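Local structure of beta-galacturonidase (Eisenbergiella tayi, 6NCX) at residues K261-N266 / P460-E465; S307-H312 / L329-N334. The protein probably hydrolyses beta-linked uronides as a family 2 glycoside hydrolase and binds galacturonate in its active site. All coordinates share one frame; numbering follows the deposited sequence.

Interaction 1 of 2, residues K261-N266 / P460-E465. With ADA (alpha-D-galactopyranuronic acid), chain I.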
ATOM      1  N   LYS C 261     -18.408 -23.279  37.282  1.00 29.56           N
ATOM      2  CA  LYS C 261     -18.133 -22.503  36.082  1.00 26.96           C
ATOM      3  C   LYS C 261     -16.952 -21.543  36.248  1.00 32.79           C
ATOM      4  O   LYS C 261     -16.758 -20.654  35.407  1.00 34.47           O
ATOM      5  CB  LYS C 261     -19.386 -21.722  35.682  1.00 25.10           C
ATOM      6  CG  LYS C 261     -20.588 -22.598  35.414  1.00 26.73           C
ATOM      7  CD  LYS C 261     -21.765 -21.791  34.895  1.00 30.49           C
ATOM      8  CE  LYS C 261     -22.874 -22.711  34.394  1.00 32.41           C
ATOM      9  NZ  LYS C 261     -24.045 -21.971  33.830  1.00 31.47           N
ATOM     10  N   ASP C 262     -16.155 -21.703  37.297  1.00 28.87           N
ATOM     11  CA  ASP C 262     -15.100 -20.756  37.627  1.00 29.42           C
ATOM     12  C   ASP C 262     -13.733 -21.372  37.377  1.00 28.89           C
ATOM     13  O   ASP C 262     -13.450 -22.486  37.841  1.00 27.78           O
ATOM     14  CB  ASP C 262     -15.194 -20.310  39.092  1.00 31.74           C
ATOM     15  CG  ASP C 262     -16.411 -19.448  39.371  1.00 35.24           C
ATOM     16  OD1 ASP C 262     -17.279 -19.311  38.478  1.00 37.14           O
ATOM     17  OD2 ASP C 262     -16.498 -18.904  40.494  1.00 43.02           O
ATOM     18  N   ILE C 263     -12.895 -20.645  36.641  1.00 25.80           N
ATOM     19  CA  ILE C 263     -11.454 -20.867  36.637  1.00 24.01           C
ATOM     20  C   ILE C 263     -10.886 -19.970  37.722  1.00 26.02           C
ATOM     21  O   ILE C 263     -11.122 -18.760  37.717  1.00 28.78           O
ATOM     22  CB  ILE C 263     -10.826 -20.547  35.270  1.00 20.91           C
ATOM     23  CG1 ILE C 263     -11.530 -21.320  34.155  1.00 19.81           C
ATOM     24  CG2 ILE C 263      -9.323 -20.876  35.281  1.00 22.61           C
ATOM     25  CD1 ILE C 263     -10.961 -21.076  32.756  1.00 23.07           C
ATOM     26  N   LEU C 264     -10.156 -20.552  38.663  1.00 28.47           N
ATOM     27  CA  LEU C 264      -9.689 -19.825  39.832  1.00 28.38           C
ATOM     28  C   LEU C 264      -8.168 -19.785  39.848  1.00 28.30           C
ATOM     29  O   LEU C 264      -7.510 -20.828  39.751  1.00 26.83           O
ATOM     30  CB  LEU C 264     -10.232 -20.466  41.118  1.00 30.68           C
ATOM     31  CG  LEU C 264     -11.753 -20.612  41.237  1.00 29.49           C
ATOM     32  CD1 LEU C 264     -12.094 -21.487  42.424  1.00 29.02           C
ATOM     33  CD2 LEU C 264     -12.405 -19.256  41.378  1.00 23.49           C
ATOM     34  N   LEU C 265      -7.613 -18.581  39.969  1.00 30.20           N
ATOM     35  CA  LEU C 265      -6.177 -18.379  40.156  1.00 28.79           C
ATOM     36  C   LEU C 265      -5.979 -17.816  41.557  1.00 28.03           C
ATOM     37  O   LEU C 265      -6.374 -16.676  41.831  1.00 30.04           O
ATOM     38  CB  LEU C 265      -5.601 -17.436  39.097  1.00 27.21           C
ATOM     39  CG  LEU C 265      -4.082 -17.246  38.989  1.00 27.94           C
ATOM     40  CD1 LEU C 265      -3.758 -16.602  37.668  1.00 28.06           C
ATOM     41  CD2 LEU C 265      -3.537 -16.375  40.084  1.00 35.22           C
ATOM     42  N   ASN C 266      -5.346 -18.603  42.426  1.00 27.76           N
ATOM     43  CA  ASN C 266      -5.106 -18.211  43.816  1.00 26.28           C
ATOM     44  C   ASN C 266      -6.420 -17.856  44.517  1.00 30.93           C
ATOM     45  O   ASN C 266      -6.481 -16.948  45.349  1.00 28.48           O
ATOM     46  CB  ASN C 266      -4.099 -17.057  43.901  1.00 29.00           C
ATOM     47  CG  ASN C 266      -2.669 -17.470  43.494  1.00 30.83           C
ATOM     48  OD1 ASN C 266      -2.312 -18.653  43.500  1.00 29.36           O
ATOM     49  ND2 ASN C 266      -1.849 -16.486  43.160  1.00 28.17           N
ATOM     50  N   PRO C 460     -16.441 -24.580  33.395  1.00 26.39           N
ATOM     51  CA  PRO C 460     -16.043 -23.265  32.879  1.00 26.93           C
ATOM     52  C   PRO C 460     -15.931 -23.320  31.365  1.00 25.54           C
ATOM     53  O   PRO C 460     -15.684 -24.377  30.781  1.00 24.17           O
ATOM     54  CB  PRO C 460     -14.681 -23.005  33.543  1.00 27.74           C
ATOM     55  CG  PRO C 460     -14.580 -24.008  34.665  1.00 25.49           C
ATOM     56  CD  PRO C 460     -15.371 -25.194  34.205  1.00 22.45           C
ATOM     57  N   PHE C 461     -16.127 -22.159  30.731  1.00 25.96           N
ATOM     58  CA  PHE C 461     -16.343 -22.064  29.293  1.00 23.76           C
ATOM     59  C   PHE C 461     -15.529 -20.908  28.722  1.00 27.52           C
ATOM     60  O   PHE C 461     -15.589 -19.789  29.237  1.00 25.06           O
ATOM     61  CB  PHE C 461     -17.839 -21.878  28.998  1.00 22.63           C
ATOM     62  CG  PHE C 461     -18.162 -21.626  27.551  1.00 23.32           C
ATOM     63  CD1 PHE C 461     -17.977 -22.618  26.594  1.00 27.35           C
ATOM     64  CD2 PHE C 461     -18.681 -20.399  27.146  1.00 26.86           C
ATOM     65  CE1 PHE C 461     -18.286 -22.384  25.251  1.00 24.35           C
ATOM     66  CE2 PHE C 461     -18.990 -20.165  25.809  1.00 27.16           C
ATOM     67  CZ  PHE C 461     -18.794 -21.162  24.864  1.00 21.84           C
ATOM     68  N   LEU C 462     -14.781 -21.175  27.653  1.00 24.60           N
ATOM     69  CA  LEU C 462     -13.961 -20.163  26.995  1.00 25.16           C
ATOM     70  C   LEU C 462     -14.276 -20.124  25.509  1.00 24.69           C
ATOM     71  O   LEU C 462     -14.516 -21.164  24.889  1.00 22.05           O
ATOM     72  CB  LEU C 462     -12.457 -20.439  27.153  1.00 21.35           C
ATOM     73  CG  LEU C 462     -11.835 -20.345  28.545  1.00 21.92           C
ATOM     74  CD1 LEU C 462     -10.535 -21.104  28.564  1.00 19.47           C
ATOM     75  CD2 LEU C 462     -11.635 -18.893  28.968  1.00 15.56           C
ATOM     76  N   ILE C 463     -14.272 -18.922  24.939  1.00 20.45           N
ATOM     77  CA  ILE C 463     -14.222 -18.778  23.494  1.00 23.15           C
ATOM     78  C   ILE C 463     -12.735 -18.727  23.149  1.00 22.04           C
ATOM     79  O   ILE C 463     -12.057 -17.727  23.372  1.00 21.35           O
ATOM     80  CB  ILE C 463     -15.003 -17.557  23.005  1.00 23.50           C
ATOM     81  CG1 ILE C 463     -16.506 -17.800  23.169  1.00 18.52           C
ATOM     82  CG2 ILE C 463     -14.698 -17.280  21.543  1.00 23.79           C
ATOM     83  CD1 ILE C 463     -17.052 -18.820  22.205  1.00 18.39           C
ATOM     84  N   THR C 464     -12.211 -19.846  22.670  1.00 19.70           N
ATOM     85  CA  THR C 464     -10.791 -19.936  22.370  1.00 20.88           C
ATOM     86  C   THR C 464     -10.431 -19.344  21.013  1.00 17.59           C
ATOM     87  O   THR C 464      -9.244 -19.195  20.727  1.00 19.32           O
ATOM     88  CB  THR C 464     -10.328 -21.396  22.463  1.00 19.89           C
ATOM     89  OG1 THR C 464     -11.339 -22.274  21.946  1.00 19.34           O
ATOM     90  CG2 THR C 464     -10.079 -21.738  23.904  1.00 19.30           C
ATOM     91  N   GLU C 465     -11.410 -18.961  20.200  1.00 18.93           N
ATOM     92  CA  GLU C 465     -11.131 -18.277  18.946  1.00 20.85           C
ATOM     93  C   GLU C 465     -12.342 -17.450  18.538  1.00 20.97           C
ATOM     94  O   GLU C 465     -13.455 -17.973  18.471  1.00 20.76           O
ATOM     95  CB  GLU C 465     -10.781 -19.273  17.839  1.00 18.06           C
ATOM     96  CG  GLU C 465      -9.371 -19.795  17.899  1.00 16.19           C
ATOM     97  CD  GLU C 465      -9.029 -20.693  16.744  1.00 20.42           C
ATOM     98  OE1 GLU C 465      -8.153 -21.579  16.918  1.00 21.05           O
ATOM     99  OE2 GLU C 465      -9.640 -20.512  15.665  1.00 24.50           O
TER
HETATM  100  C1  ADA I 601      -9.880 -22.332  12.914  1.00 24.93           C
HETATM  101  C2  ADA I 601      -8.422 -22.751  13.212  1.00 23.31           C
HETATM  102  C3  ADA I 601      -7.389 -21.713  12.977  1.00 21.80           C
HETATM  103  C4  ADA I 601      -7.660 -20.818  11.818  1.00 24.46           C
HETATM  104  C5  ADA I 601      -9.110 -20.320  11.810  1.00 24.54           C
HETATM  105  C6  ADA I 601      -9.457 -19.448  10.601  1.00 22.85           C
HETATM  106  O1  ADA I 601     -10.475 -21.664  14.002  1.00 28.33           O
HETATM  107  O2  ADA I 601      -8.353 -23.245  14.520  1.00 18.41           O
HETATM  108  O3  ADA I 601      -6.126 -22.323  12.832  1.00 17.45           O
HETATM  109  O4  ADA I 601      -7.425 -21.502  10.610  1.00 16.78           O
HETATM  110  O5  ADA I 601     -10.014 -21.460  11.758  1.00 26.96           O
HETATM  111  O6B ADA I 601      -8.769 -18.441  10.286  1.00 22.26           O
HETATM  112  O6A ADA I 601     -10.463 -19.766   9.919  1.00 22.98           O
HETATM  113  O   HOH W   1     -16.734 -20.014  32.586  1.00 27.61           O
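Lys-261 meets Pro-460 where a short antiparallel strand runs across the N-terminal end of the TIM barrel. Strand 262-265 pairs on one side with 256-259 and on the other with the first barrel strand, 268-276. It passes the N-terminal end of parallel barrel strand 461-466. No direct hydrogen bond joins the two segments. Lys-261 presents its backbone: Lys-261 O lies 3.6 Å from Pro-460 CB. Lys-261 O also receives a hydrogen bond from a water at 2.9 Å, and that water accepts from Phe-461 N, also at 2.9 Å. The water thus bridges the turn to the start of the barrel strand. The lysine side chain leads away, and its NZ bonds to Tyr-447 OH. At Asp-262 the backbone again does the touching, with Asp-262 O at 3.7 Å from Pro-460 CG. Its carboxylate points off and forms a salt bridge with Lys-269.

Ile-263 brings the one side chain that reaches well across. With CG1 anti to the carbonyl carbon, chi1 -54°, that branch is turned onto the proline ring. Ile-263 CG1 rests 3.6 Å from Pro-460 CB. The ring therefore meets two backbone oxygens and the isoleucine branch. CD1 carries the apolar contact on to Leu-462. Beyond Ile-263 the first segment leaves the contact. The barrel strand goes on to the sugar end, where Glu-465 OE1 accepts a hydrogen bond from galacturonate O2 at 2.9 Å. Back at the N-terminal end, Ile-263 CD1 meets Leu-462 CD1 methyl to methyl at 4.2 Å.

Interaction 2 of 2, residues S307-H312 / L329-N334. With ADA (alpha-D-galactopyranuronic acid), chain I.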
ATOM      1  N   SER C 307      -3.258 -12.852  28.565  1.00 22.74           N
ATOM      2  CA  SER C 307      -3.087 -14.264  28.240  1.00 19.26           C
ATOM      3  C   SER C 307      -2.810 -14.456  26.743  1.00 23.05           C
ATOM      4  O   SER C 307      -3.281 -13.681  25.905  1.00 18.86           O
ATOM      5  CB  SER C 307      -4.339 -15.051  28.666  1.00 21.23           C
ATOM      6  OG  SER C 307      -4.097 -16.450  28.707  1.00 25.26           O
ATOM      7  N   ILE C 308      -2.032 -15.504  26.422  1.00 21.47           N
ATOM      8  CA  ILE C 308      -1.759 -15.931  25.053  1.00 18.00           C
ATOM      9  C   ILE C 308      -2.122 -17.404  24.927  1.00 18.83           C
ATOM     10  O   ILE C 308      -1.981 -18.185  25.869  1.00 18.48           O
ATOM     11  CB  ILE C 308      -0.286 -15.712  24.611  1.00 20.35           C
ATOM     12  CG1 ILE C 308       0.684 -16.476  25.511  1.00 34.20           C
ATOM     13  CG2 ILE C 308       0.099 -14.235  24.591  1.00 19.90           C
ATOM     14  CD1 ILE C 308       1.234 -17.800  24.917  1.00 31.65           C
ATOM     15  N   ARG C 309      -2.578 -17.790  23.743  1.00 21.33           N
ATOM     16  CA  ARG C 309      -2.818 -19.188  23.408  1.00 21.15           C
ATOM     17  C   ARG C 309      -1.876 -19.594  22.275  1.00 20.18           C
ATOM     18  O   ARG C 309      -1.862 -18.954  21.219  1.00 23.18           O
ATOM     19  CB  ARG C 309      -4.289 -19.412  23.026  1.00 16.67           C
ATOM     20  CG  ARG C 309      -4.569 -20.826  22.605  1.00 17.21           C
ATOM     21  CD  ARG C 309      -6.034 -21.081  22.276  1.00 18.21           C
ATOM     22  NE  ARG C 309      -6.120 -22.373  21.605  1.00 18.50           N
ATOM     23  CZ  ARG C 309      -6.713 -22.586  20.442  1.00 21.73           C
ATOM     24  NH1 ARG C 309      -7.353 -21.603  19.818  1.00 24.42           N
ATOM     25  NH2 ARG C 309      -6.698 -23.793  19.914  1.00 24.67           N
ATOM     26  N   THR C 310      -1.096 -20.658  22.498  1.00 21.63           N
ATOM     27  CA  THR C 310      -0.020 -21.078  21.593  1.00 16.54           C
ATOM     28  C   THR C 310      -0.577 -21.903  20.433  1.00 16.99           C
ATOM     29  O   THR C 310      -0.389 -23.116  20.332  1.00 16.33           O
ATOM     30  CB  THR C 310       1.020 -21.899  22.341  1.00 21.48           C
ATOM     31  OG1 THR C 310       0.421 -23.133  22.747  1.00 19.26           O
ATOM     32  CG2 THR C 310       1.570 -21.168  23.570  1.00 19.17           C
ATOM     33  N   VAL C 311      -1.258 -21.220  19.523  1.00 17.53           N
ATOM     34  CA  VAL C 311      -1.792 -21.901  18.349  1.00 21.93           C
ATOM     35  C   VAL C 311      -0.644 -22.235  17.396  1.00 19.77           C
ATOM     36  O   VAL C 311       0.201 -21.383  17.095  1.00 19.48           O
ATOM     37  CB  VAL C 311      -2.883 -21.040  17.680  1.00 19.84           C
ATOM     38  CG1 VAL C 311      -3.956 -20.673  18.705  1.00 18.49           C
ATOM     39  CG2 VAL C 311      -2.301 -19.760  17.062  1.00 18.59           C
ATOM     40  N   HIS C 312      -0.555 -23.493  16.965  1.00 20.12           N
ATOM     41  CA  HIS C 312      -1.299 -24.645  17.479  1.00 20.30           C
ATOM     42  C   HIS C 312      -0.290 -25.727  17.828  1.00 16.76           C
ATOM     43  O   HIS C 312      -0.323 -26.788  17.230  1.00 16.34           O
ATOM     44  CB  HIS C 312      -2.290 -25.218  16.448  1.00 18.66           C
ATOM     45  CG  HIS C 312      -3.391 -24.279  16.058  1.00 19.37           C
ATOM     46  ND1 HIS C 312      -4.419 -23.938  16.912  1.00 17.93           N
ATOM     47  CD2 HIS C 312      -3.635 -23.630  14.895  1.00 18.42           C
ATOM     48  CE1 HIS C 312      -5.247 -23.117  16.292  1.00 18.73           C
ATOM     49  NE2 HIS C 312      -4.792 -22.911  15.070  1.00 21.38           N
ATOM     50  N   LEU C 329      -0.625 -15.228  31.309  1.00 18.91           N
ATOM     51  CA  LEU C 329      -1.148 -16.584  31.412  1.00 20.51           C
ATOM     52  C   LEU C 329      -1.078 -17.284  30.054  1.00 23.46           C
ATOM     53  O   LEU C 329      -1.329 -16.672  29.015  1.00 21.18           O
ATOM     54  CB  LEU C 329      -2.587 -16.542  31.930  1.00 20.25           C
ATOM     55  CG  LEU C 329      -2.707 -16.039  33.379  1.00 26.76           C
ATOM     56  CD1 LEU C 329      -4.122 -15.591  33.710  1.00 19.98           C
ATOM     57  CD2 LEU C 329      -2.260 -17.111  34.372  1.00 17.77           C
ATOM     58  N   VAL C 330      -0.739 -18.575  30.064  1.00 25.62           N
ATOM     59  CA  VAL C 330      -0.507 -19.343  28.838  1.00 21.47           C
ATOM     60  C   VAL C 330      -1.443 -20.548  28.779  1.00 21.71           C
ATOM     61  O   VAL C 330      -1.432 -21.400  29.675  1.00 20.69           O
ATOM     62  CB  VAL C 330       0.949 -19.810  28.723  1.00 21.63           C
ATOM     63  CG1 VAL C 330       1.095 -20.702  27.506  1.00 18.78           C
ATOM     64  CG2 VAL C 330       1.884 -18.607  28.630  1.00 22.05           C
ATOM     65  N   TRP C 331      -2.237 -20.622  27.714  1.00 24.54           N
ATOM     66  CA  TRP C 331      -2.794 -21.880  27.225  1.00 21.47           C
ATOM     67  C   TRP C 331      -1.774 -22.479  26.262  1.00 22.53           C
ATOM     68  O   TRP C 331      -1.440 -21.854  25.238  1.00 20.72           O
ATOM     69  CB  TRP C 331      -4.143 -21.624  26.543  1.00 19.39           C
ATOM     70  CG  TRP C 331      -4.765 -22.738  25.714  1.00 18.25           C
ATOM     71  CD1 TRP C 331      -4.187 -23.443  24.691  1.00 19.62           C
ATOM     72  CD2 TRP C 331      -6.126 -23.195  25.789  1.00 16.81           C
ATOM     73  NE1 TRP C 331      -5.092 -24.339  24.151  1.00 18.35           N
ATOM     74  CE2 TRP C 331      -6.287 -24.211  24.812  1.00 20.94           C
ATOM     75  CE3 TRP C 331      -7.217 -22.862  26.601  1.00 16.60           C
ATOM     76  CZ2 TRP C 331      -7.505 -24.890  24.621  1.00 19.11           C
ATOM     77  CZ3 TRP C 331      -8.434 -23.550  26.416  1.00 21.44           C
ATOM     78  CH2 TRP C 331      -8.562 -24.544  25.428  1.00 22.06           C
ATOM     79  N   GLU C 332      -1.241 -23.655  26.611  1.00 18.36           N
ATOM     80  CA  GLU C 332      -0.299 -24.374  25.756  1.00 20.51           C
ATOM     81  C   GLU C 332      -0.925 -25.687  25.318  1.00 21.24           C
ATOM     82  O   GLU C 332      -1.522 -26.396  26.137  1.00 23.74           O
ATOM     83  CB  GLU C 332       1.038 -24.638  26.460  1.00 20.45           C
ATOM     84  CG  GLU C 332       1.931 -25.538  25.627  1.00 26.39           C
ATOM     85  CD  GLU C 332       3.422 -25.312  25.823  1.00 23.14           C
ATOM     86  OE1 GLU C 332       3.993 -24.456  25.123  1.00 20.70           O
ATOM     87  OE2 GLU C 332       4.021 -26.024  26.651  1.00 20.49           O
ATOM     88  N   GLU C 333      -0.796 -26.007  24.032  1.00 17.85           N
ATOM     89  CA  GLU C 333      -1.472 -27.165  23.469  1.00 17.77           C
ATOM     90  C   GLU C 333      -0.511 -27.996  22.619  1.00 20.78           C
ATOM     91  O   GLU C 333       0.536 -27.517  22.163  1.00 18.18           O
ATOM     92  CB  GLU C 333      -2.714 -26.737  22.648  1.00 20.63           C
ATOM     93  CG  GLU C 333      -2.481 -25.807  21.446  1.00 15.77           C
ATOM     94  CD  GLU C 333      -3.794 -25.414  20.752  1.00 19.24           C
ATOM     95  OE1 GLU C 333      -3.812 -25.312  19.500  1.00 21.11           O
ATOM     96  OE2 GLU C 333      -4.819 -25.209  21.454  1.00 19.08           O
ATOM     97  N   ASN C 334      -0.873 -29.267  22.420  1.00 19.70           N
ATOM     98  CA  ASN C 334      -0.071 -30.112  21.548  1.00 21.94           C
ATOM     99  C   ASN C 334      -0.254 -29.664  20.091  1.00 22.11           C
ATOM    100  O   ASN C 334      -1.089 -28.813  19.767  1.00 21.60           O
ATOM    101  CB  ASN C 334      -0.391 -31.603  21.775  1.00 21.58           C
ATOM    102  CG  ASN C 334      -1.755 -32.065  21.193  1.00 23.39           C
ATOM    103  OD1 ASN C 334      -2.674 -31.280  20.946  1.00 23.99           O
ATOM    104  ND2 ASN C 334      -1.876 -33.379  20.997  1.00 25.30           N
TER
HETATM  105  C1  ADA I 601      -9.880 -22.332  12.914  1.00 24.93           C
HETATM  106  C2  ADA I 601      -8.422 -22.751  13.212  1.00 23.31           C
HETATM  107  C3  ADA I 601      -7.389 -21.713  12.977  1.00 21.80           C
HETATM  108  C4  ADA I 601      -7.660 -20.818  11.818  1.00 24.46           C
HETATM  109  C5  ADA I 601      -9.110 -20.320  11.810  1.00 24.54           C
HETATM  110  C6  ADA I 601      -9.457 -19.448  10.601  1.00 22.85           C
HETATM  111  O1  ADA I 601     -10.475 -21.664  14.002  1.00 28.33           O
HETATM  112  O2  ADA I 601      -8.353 -23.245  14.520  1.00 18.41           O
HETATM  113  O3  ADA I 601      -6.126 -22.323  12.832  1.00 17.45           O
HETATM  114  O4  ADA I 601      -7.425 -21.502  10.610  1.00 16.78           O
HETATM  115  O5  ADA I 601     -10.014 -21.460  11.758  1.00 26.96           O
HETATM  116  O6B ADA I 601      -8.769 -18.441  10.286  1.00 22.26           O
HETATM  117  O6A ADA I 601     -10.463 -19.766   9.919  1.00 22.98           O
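Trp-331 offers one face of its indole to Arg-309. Arg-309 CG lies over the five-membered ring, 3.7 Å from its centroid, in a CH-pi contact. The arginine chain runs extended along the ring, and guanidinium and indole planes are 76° apart. Glu-333 OE2 lies at the guanidinium edge, in plane, while Val-311 CG1 sits over one guanidinium face, offset toward its rim. Glu-333 OE2 accepts Arg-309 NH2 at 2.8 Å on its syn side. Arg-309 NE meets Glu-333 OE2 from above the carboxylate plane. Trp-331 NE1 bonds Glu-333 OE2 on the anti side. Arg-309 NH2 also bonds OD1 of sugar-binding Asn-377. Val-311 CB lies over the His-312 ring centre, and Glu-333 OE1 accepts His-312 ND1 at the ring edge, in plane, at 3.0 Å.

Strands 307-309 and 329-333 are parallel TIM-barrel neighbours, joined through helix 317-326 in a beta-alpha-beta crossover. Ser-307 OG and Ile-308 N share Leu-329 O; Ser-307 OG also bonds Tyr-508 OH.

Replacing Glu-333 by an alanine is likely to leave Arg-309 without this charged mate and to free the His-312 ring to turn. Glu-333 thus sits in the second shell and probably orients His-312, whose NE2 is hydrogen-bonded to galacturonate O3 at 2.7 Å.

Both interactions are buried and belong to the same TIM barrel. Interaction 2 is nested in the loop closed by interaction 1, and their centres are about 14 Å apart. Interaction 1 lies at the N-terminal end of the barrel, its centre about 19 Å from the centre of the chain, and relies on apolar contacts and one water. The centre of interaction 2 is about 6 Å from the chain centre. It pairs two adjacent barrel strands and ends in a polar cluster at the sugar. The two meet toward the C-terminal ends of the barrel strands. Arg-309 NH1 makes a salt bridge of 3.0 Å with Glu-465 OE1, and Thr-464 CG2 packs on Trp-331. Glu-465, on strand 461-466, and His-312, in the loop after strand 307-309, reach one galacturonate.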